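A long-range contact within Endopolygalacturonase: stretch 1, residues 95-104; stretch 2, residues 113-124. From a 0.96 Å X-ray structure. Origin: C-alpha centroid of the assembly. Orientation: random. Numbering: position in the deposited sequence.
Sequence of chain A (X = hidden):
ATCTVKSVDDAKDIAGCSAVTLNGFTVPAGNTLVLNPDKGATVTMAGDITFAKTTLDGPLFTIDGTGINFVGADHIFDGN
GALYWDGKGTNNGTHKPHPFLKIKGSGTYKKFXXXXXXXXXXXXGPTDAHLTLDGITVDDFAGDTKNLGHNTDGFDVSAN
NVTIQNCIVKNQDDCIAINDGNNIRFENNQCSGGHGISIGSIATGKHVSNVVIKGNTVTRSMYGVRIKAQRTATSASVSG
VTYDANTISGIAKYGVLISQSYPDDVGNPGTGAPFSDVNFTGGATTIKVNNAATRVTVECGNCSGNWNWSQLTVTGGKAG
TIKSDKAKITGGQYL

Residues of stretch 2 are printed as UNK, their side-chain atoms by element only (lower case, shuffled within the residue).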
ATOM      1  N   HIS A  95      10.328  18.826   4.946  1.00 15.15           N
ATOM      2  CA  HIS A  95       8.900  18.480   5.023  1.00 15.12           C
ATOM      3  C   HIS A  95       8.460  17.778   3.760  1.00 13.80           C
ATOM      4  O   HIS A  95       8.787  18.237   2.656  1.00 15.85           O
ATOM      5  CB  HIS A  95       8.132  19.801   5.197  1.00 19.03           C
ATOM      6  CG  HIS A  95       6.665  19.583   5.155  1.00 18.67           C
ATOM      7  ND1 HIS A  95       5.869  19.884   4.069  1.00 18.53           N
ATOM      8  CD2 HIS A  95       5.833  19.144   6.111  1.00 19.28           C
ATOM      9  CE1 HIS A  95       4.593  19.637   4.356  1.00 16.02           C
ATOM     10  NE2 HIS A  95       4.529  19.169   5.637  1.00 19.91           N
ATOM     11  N   LYS A  96       7.716  16.685   3.889  1.00 13.53           N
ATOM     12  CA  LYS A  96       7.126  15.986   2.756  1.00 13.23           C
ATOM     13  C   LYS A  96       5.600  16.065   2.870  1.00 12.74           C
ATOM     14  O   LYS A  96       5.047  15.431   3.786  1.00 15.09           O
ATOM     15  CB  LYS A  96       7.535  14.497   2.706  1.00 13.72           C
ATOM     16  CG  LYS A  96       8.999  14.184   3.039  1.00 14.31           C
ATOM     17  CD  LYS A  96       9.963  14.820   2.042  1.00 14.69           C
ATOM     18  CE  LYS A  96      11.424  14.296   2.177  1.00 14.34           C
ATOM     19  NZ  LYS A  96      12.018  14.435   3.543  1.00 13.32           N
ATOM     20  N   PRO A  97       4.850  16.716   1.985  1.00 11.60           N
ATOM     21  CA  PRO A  97       3.399  16.622   2.045  1.00 11.76           C
ATOM     22  C   PRO A  97       2.966  15.157   1.845  1.00 11.17           C
ATOM     23  O   PRO A  97       3.325  14.539   0.833  1.00 12.18           O
ATOM     24  CB  PRO A  97       2.946  17.515   0.883  1.00 12.73           C
ATOM     25  CG  PRO A  97       4.096  18.500   0.644  1.00 12.85           C
ATOM     26  CD  PRO A  97       5.328  17.634   0.945  1.00 12.35           C
ATOM     27  N   HIS A  98       2.212  14.634   2.808  1.00 11.42           N
ATOM     28  CA  HIS A  98       1.821  13.223   2.707  1.00 11.36           C
ATOM     29  C   HIS A  98       0.530  13.008   3.482  1.00 11.12           C
ATOM     30  O   HIS A  98       0.283  13.752   4.464  1.00 12.43           O
ATOM     31  CB  HIS A  98       2.915  12.270   3.211  1.00 12.29           C
ATOM     32  CG  HIS A  98       3.151  12.353   4.697  1.00 12.14           C
ATOM     33  ND1 HIS A  98       2.679  11.469   5.638  1.00 15.06           N
ATOM     34  CD2 HIS A  98       3.837  13.334   5.377  1.00 12.43           C
ATOM     35  CE1 HIS A  98       3.099  11.872   6.844  1.00 16.13           C
ATOM     36  NE2 HIS A  98       3.760  12.965   6.697  1.00 17.19           N
ATOM     37  N   PRO A  99      -0.285  12.038   3.094  1.00 10.90           N
ATOM     38  CA  PRO A  99      -0.214  11.354   1.781  1.00 10.78           C
ATOM     39  C   PRO A  99      -0.409  12.387   0.682  1.00 10.38           C
ATOM     40  O   PRO A  99      -0.849  13.526   0.924  1.00 11.36           O
ATOM     41  CB  PRO A  99      -1.386  10.349   1.868  1.00 11.22           C
ATOM     42  CG  PRO A  99      -2.400  11.081   2.705  1.00 11.91           C
ATOM     43  CD  PRO A  99      -1.571  11.794   3.762  1.00 12.31           C
ATOM     44  N   PHE A 100      -0.137  11.972  -0.567  1.00 10.10           N
ATOM     45  CA  PHE A 100      -0.372  12.875  -1.697  1.00 10.38           C
ATOM     46  C   PHE A 100      -1.867  12.943  -1.994  1.00 10.27           C
ATOM     47  O   PHE A 100      -2.467  14.028  -1.989  1.00 10.58           O
ATOM     48  CB  PHE A 100       0.521  12.406  -2.848  1.00 10.38           C
ATOM     49  CG  PHE A 100       0.436  13.223  -4.123  1.00 10.13           C
ATOM     50  CD1 PHE A 100      -0.020  14.542  -4.147  1.00 11.06           C
ATOM     51  CD2 PHE A 100       0.847  12.641  -5.314  1.00 11.52           C
ATOM     52  CE1 PHE A 100      -0.066  15.229  -5.360  1.00 11.47           C
ATOM     53  CE2 PHE A 100       0.803  13.307  -6.514  1.00 11.99           C
ATOM     54  CZ  PHE A 100       0.329  14.627  -6.550  1.00 11.30           C
ATOM     55  N   LEU A 101      -2.449  11.758  -2.301  1.00 10.22           N
ATOM     56  CA  LEU A 101      -3.874  11.628  -2.549  1.00 10.29           C
ATOM     57  C   LEU A 101      -4.546  10.910  -1.383  1.00 10.15           C
ATOM     58  O   LEU A 101      -3.977   9.990  -0.802  1.00 10.87           O
ATOM     59  CB  LEU A 101      -4.149  10.773  -3.799  1.00 10.98           C
ATOM     60  CG  LEU A 101      -3.978  11.416  -5.155  1.00 14.64           C
ATOM     61  CD1 LEU A 101      -2.637  11.881  -5.450  1.00 19.63           C
ATOM     62  CD2 LEU A 101      -4.486  10.461  -6.235  1.00 15.44           C
ATOM     63  N   LYS A 102      -5.803  11.305  -1.135  1.00 10.60           N
ATOM     64  CA  LYS A 102      -6.681  10.617  -0.172  1.00 10.49           C
ATOM     65  C   LYS A 102      -7.990  10.312  -0.873  1.00 10.19           C
ATOM     66  O   LYS A 102      -8.612  11.204  -1.447  1.00 11.13           O
ATOM     67  CB  LYS A 102      -6.939  11.525   1.045  1.00 12.02           C
ATOM     68  CG  LYS A 102      -7.994  11.033   2.019  1.00 14.27           C
ATOM     69  CD  LYS A 102      -7.576   9.725   2.619  1.00 20.02           C
ATOM     70  CE  LYS A 102      -7.638   9.704   4.106  1.00 17.32           C
ATOM     71  NZ  LYS A 102      -7.258   8.368   4.651  1.00 14.54           N
ATOM     72  N   ILE A 103      -8.398   9.033  -0.821  1.00 10.75           N
ATOM     73  CA  ILE A 103      -9.642   8.545  -1.442  1.00 11.24           C
ATOM     74  C   ILE A 103     -10.502   7.942  -0.340  1.00 11.59           C
ATOM     75  O   ILE A 103     -10.053   7.019   0.372  1.00 12.51           O
ATOM     76  CB  ILE A 103      -9.372   7.530  -2.546  1.00 11.91           C
ATOM     77  CG1 ILE A 103      -8.472   8.108  -3.634  1.00 12.92           C
ATOM     78  CG2 ILE A 103     -10.701   7.000  -3.120  1.00 13.16           C
ATOM     79  CD1 ILE A 103      -8.000   7.114  -4.669  1.00 13.90           C
ATOM     80  N   LYS A 104     -11.729   8.477  -0.170  1.00 11.54           N
ATOM     81  CA  LYS A 104     -12.641   8.076   0.863  1.00 12.24           C
ATOM     82  C   LYS A 104     -14.001   7.728   0.247  1.00 11.47           C
ATOM     83  O   LYS A 104     -14.372   8.281  -0.808  1.00 12.49           O
ATOM     84  CB  LYS A 104     -12.874   9.238   1.878  1.00 13.84           C
ATOM     85  CG  LYS A 104     -11.655   9.762   2.533  1.00 15.96           C
ATOM     86  CD  LYS A 104     -12.044  10.742   3.621  1.00 22.82           C
ATOM     87  CE  LYS A 104     -11.180  11.927   3.733  1.00 38.71           C
ATOM     88  NZ  LYS A 104     -11.768  12.674   4.899  1.00 29.03           N
ATOM     89  N   UNK A 113      -2.478   7.773 -13.046  1.00 11.14           N
ATOM     90  CA  UNK A 113      -1.118   7.613 -12.521  1.00 10.93           C
ATOM     91  C   UNK A 113      -0.849   8.699 -11.492  1.00 10.69           C
ATOM     92  O   UNK A 113      -1.205   9.863 -11.689  1.00 11.66           O
ATOM     93  o   UNK A 113       3.189   8.568 -14.388  1.00 19.90           O
ATOM     94  c   UNK A 113       2.315   7.718 -14.329  1.00 14.56           C
ATOM     95  c   UNK A 113       1.354   7.801 -13.192  1.00 12.29           C
ATOM     96  o   UNK A 113       2.302   6.784 -15.104  1.00 29.66           O
ATOM     97  c   UNK A 113      -0.108   7.737 -13.667  1.00 11.84           C
ATOM     98  N   UNK A 114      -0.211   8.292 -10.408  1.00 10.50           N
ATOM     99  CA  UNK A 114       0.436   9.207  -9.472  1.00 10.83           C
ATOM    100  C   UNK A 114       1.917   9.186  -9.809  1.00 10.96           C
ATOM    101  O   UNK A 114       2.531   8.114  -9.754  1.00 12.75           O
ATOM    102  c   UNK A 114      -1.346   8.857  -7.738  1.00 17.26           C
ATOM    103  c   UNK A 114       0.171   8.760  -8.017  1.00 12.79           C
ATOM    104  c   UNK A 114       1.016   9.577  -7.076  1.00 19.05           C
ATOM    105  N   UNK A 115       2.444  10.342 -10.181  1.00 10.83           N
ATOM    106  CA  UNK A 115       3.844  10.464 -10.601  1.00 10.93           C
ATOM    107  C   UNK A 115       4.613  11.244  -9.519  1.00 10.65           C
ATOM    108  O   UNK A 115       4.243  12.386  -9.173  1.00 11.23           O
ATOM    109  c   UNK A 115       3.903  11.220 -11.921  1.00 11.30           C
ATOM    110  c   UNK A 115       5.312  11.555 -12.438  1.00 11.26           C
ATOM    111  c   UNK A 115       5.223  12.432 -13.679  1.00 13.16           C
ATOM    112  c   UNK A 115       6.117  10.272 -12.778  1.00 12.33           C
ATOM    113  N   UNK A 116       5.673  10.641  -8.996  1.00 10.23           N
ATOM    114  CA  UNK A 116       6.590  11.355  -8.091  1.00 10.64           C
ATOM    115  C   UNK A 116       5.869  12.008  -6.894  1.00 10.28           C
ATOM    116  O   UNK A 116       5.936  13.218  -6.663  1.00 10.81           O
ATOM    117  n   UNK A 116       8.524  12.305 -11.037  1.00 11.72           N
ATOM    118  c   UNK A 116       8.247  11.611  -9.946  1.00 11.21           C
ATOM    119  c   UNK A 116       7.446  12.346  -8.877  1.00 11.02           C
ATOM    120  o   UNK A 116       8.616  10.431  -9.741  1.00 11.44           O
ATOM    121  N   UNK A 117       5.212  11.161  -6.092  1.00 10.31           N
ATOM    122  CA  UNK A 117       4.695  11.648  -4.823  1.00 10.35           C
ATOM    123  C   UNK A 117       5.855  12.117  -3.924  1.00 10.10           C
ATOM    124  O   UNK A 117       6.927  11.533  -3.919  1.00 10.79           O
ATOM    125  o   UNK A 117       4.656   9.381  -3.859  1.00 10.36           O
ATOM    126  c   UNK A 117       3.875  10.555  -4.128  1.00 10.42           C
ATOM    127  N   UNK A 118       5.613  13.165  -3.092  1.00 10.38           N
ATOM    128  CA  UNK A 118       6.668  13.580  -2.144  1.00 10.37           C
ATOM    129  C   UNK A 118       7.052  12.460  -1.197  1.00 10.13           C
ATOM    130  O   UNK A 118       8.258  12.321  -0.897  1.00 11.02           O
ATOM    131  c   UNK A 118       4.510  14.152  -3.167  1.00 10.95           C
ATOM    132  c   UNK A 118       6.062  14.800  -1.431  1.00 11.20           C
ATOM    133  c   UNK A 118       5.143  15.407  -2.514  1.00 11.35           C
ATOM    134  N   UNK A 119       6.080  11.719  -0.706  1.00 10.11           N
ATOM    135  CA  UNK A 119       6.323  10.548   0.179  1.00 10.46           C
ATOM    136  C   UNK A 119       5.156   9.593  -0.096  1.00 10.12           C
ATOM    137  O   UNK A 119       4.983   9.153  -1.240  1.00 10.38           O
ATOM    138  c   UNK A 119       6.544  10.974   1.622  1.00 11.10           C
ATOM    139  N   UNK A 120       4.346   9.271   0.909  1.00 10.19           N
ATOM    140  CA  UNK A 120       3.335   8.242   0.704  1.00 10.43           C
ATOM    141  C   UNK A 120       2.341   8.719  -0.366  1.00  9.98           C
ATOM    142  O   UNK A 120       1.881   9.866  -0.364  1.00 10.29           O
ATOM    143  c   UNK A 120       2.560   7.955   2.016  1.00 10.72           C
ATOM    144  o   UNK A 120       4.362   9.488   3.630  1.00 11.90           O
ATOM    145  c   UNK A 120       4.191   8.321   3.975  1.00 11.30           C
ATOM    146  c   UNK A 120       3.433   7.311   3.107  1.00 11.30           C
ATOM    147  n   UNK A 120       4.753   7.854   5.100  1.00 13.49           N
ATOM    148  N   UNK A 121       2.013   7.801  -1.311  1.00 10.13           N
ATOM    149  CA  UNK A 121       1.273   8.220  -2.509  1.00 10.09           C
ATOM    150  C   UNK A 121      -0.228   8.266  -2.304  1.00 10.31           C
ATOM    151  O   UNK A 121      -0.816   9.355  -2.360  1.00 11.96           O
ATOM    152  c   UNK A 121       1.676   7.322  -3.683  1.00 10.67           C
ATOM    153  N   UNK A 122      -0.871   7.115  -2.122  1.00 10.29           N
ATOM    154  CA  UNK A 122      -2.355   7.068  -2.070  1.00 10.30           C
ATOM    155  C   UNK A 122      -2.804   6.468  -0.729  1.00 10.32           C
ATOM    156  O   UNK A 122      -2.494   5.333  -0.404  1.00 11.27           O
ATOM    157  c   UNK A 122      -2.864   5.951  -5.781  1.00 12.62           C
ATOM    158  c   UNK A 122      -4.450   6.186  -3.145  1.00 12.19           C
ATOM    159  c   UNK A 122      -2.439   6.780  -4.568  1.00 11.58           C
ATOM    160  c   UNK A 122      -2.926   6.240  -3.235  1.00 10.66           C
ATOM    161  N   UNK A 123      -3.533   7.295   0.033  1.00 10.42           N
ATOM    162  CA  UNK A 123      -4.161   6.853   1.273  1.00 10.39           C
ATOM    163  C   UNK A 123      -5.621   6.514   1.007  1.00 10.24           C
ATOM    164  O   UNK A 123      -6.343   7.312   0.389  1.00 11.07           O
ATOM    165  o   UNK A 123      -4.781   7.676   3.460  1.00 12.38           O
ATOM    166  c   UNK A 123      -4.040   7.993   2.303  1.00 11.45           C
ATOM    167  N   UNK A 124      -6.035   5.346   1.448  1.00 11.10           N
ATOM    168  CA  UNK A 124      -7.361   4.798   1.171  1.00 12.14           C
ATOM    169  C   UNK A 124      -8.111   4.659   2.471  1.00 12.35           C
ATOM    170  O   UNK A 124      -7.673   3.921   3.387  1.00 13.08           O
ATOM    171  c   UNK A 124      -6.327   3.590  -0.770  1.00 14.65           C
ATOM    172  c   UNK A 124      -7.221   3.444   0.475  1.00 13.22           C
ATOM    173  c   UNK A 124      -8.584   2.847   0.156  1.00 15.30           C
TER
HETATM  174  O   HOH W   1       3.303  12.251  -0.748  1.00 10.66           O

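Position 113 has three side-chain carbons in a row, the third carrying two oxygens. This carboxylate stays out of reach of stretch 1 and is Glu-113. Position 114 has three carbons, two of them borne on CB, the pattern of a valine; in Val-114, CG1 meets CD2 of Phe-100 at 3.5 Å, at the ring edge, and CG2 lies 3.8 Å from CD2 of Leu-101. Position 115 has four carbons forked at the second and points away: Leu-115. At position 116 two carbons end in one oxygen and one nitrogen, an amide also directed away, hence Asn-116, whose phi/psi of 54/60° is a left-handed turn conformation.

Position 117 has one carbon and one oxygen. Its CB is 3.9 Å from CD2 of Phe-100, and the residue is Ser-117. At position 118 three carbons close a ring onto the backbone N, which identifies Pro-118; its CB packs 3.8 Å from CD of Pro-97, and its CD lies 4.3 Å from CG of Phe-100. Position 119 has a lone CB, 3.8 Å from CB of Lys-96, so it is Ala-119.

Position 120 has three carbons, the third bearing one oxygen and one nitrogen: Gln-120. CA-to-CB points sideways, but the chain end comes nearer, bringing OE1 to 3.2 Å from CB of His-98. OE1 is also 3.3 Å from ND1 of His-98, at an angle too poor for a hydrogen bond. Position 121 has a single carbon pointing away, Ala-121, which contributes through its backbone.

Position 122 has four carbons, forked at the first with one arm two carbons long, as in isoleucine; CG2 of Ile-122 is 4.0 Å from CD1 of Ile-103. Position 123 has one carbon and one oxygen, giving Ser-123, whose OG accepts a 2.8 Å hydrogen bond from NZ of Lys-102. Position 124 has three carbons, two of them on CB: Val-124.

The contact buries 810 Å² and works as a parallel strand pairing entered through a turn. Leu-101 N donates to Ala-121 O (2.9 Å, 176°), Ser-123 N to Leu-101 O (2.9 Å, 177°), and Ile-103 N to Ser-123 O (2.9 Å, 166°); these near-linear bonds set the register. Leu-101, Ile-103, Ile-122 and Val-124 share one sheet face, while Lys-102 and Ser-123 share the other. Before the strands, Phe-100 N donates to Gln-120 O (2.9 Å, 142°), and a water bridges the gap, donating to Pro-97 O and Gln-120 O and accepting from Ala-119 N, each at 2.8 Å.

Stretch 2 113-124: EVLNSPAQAISV
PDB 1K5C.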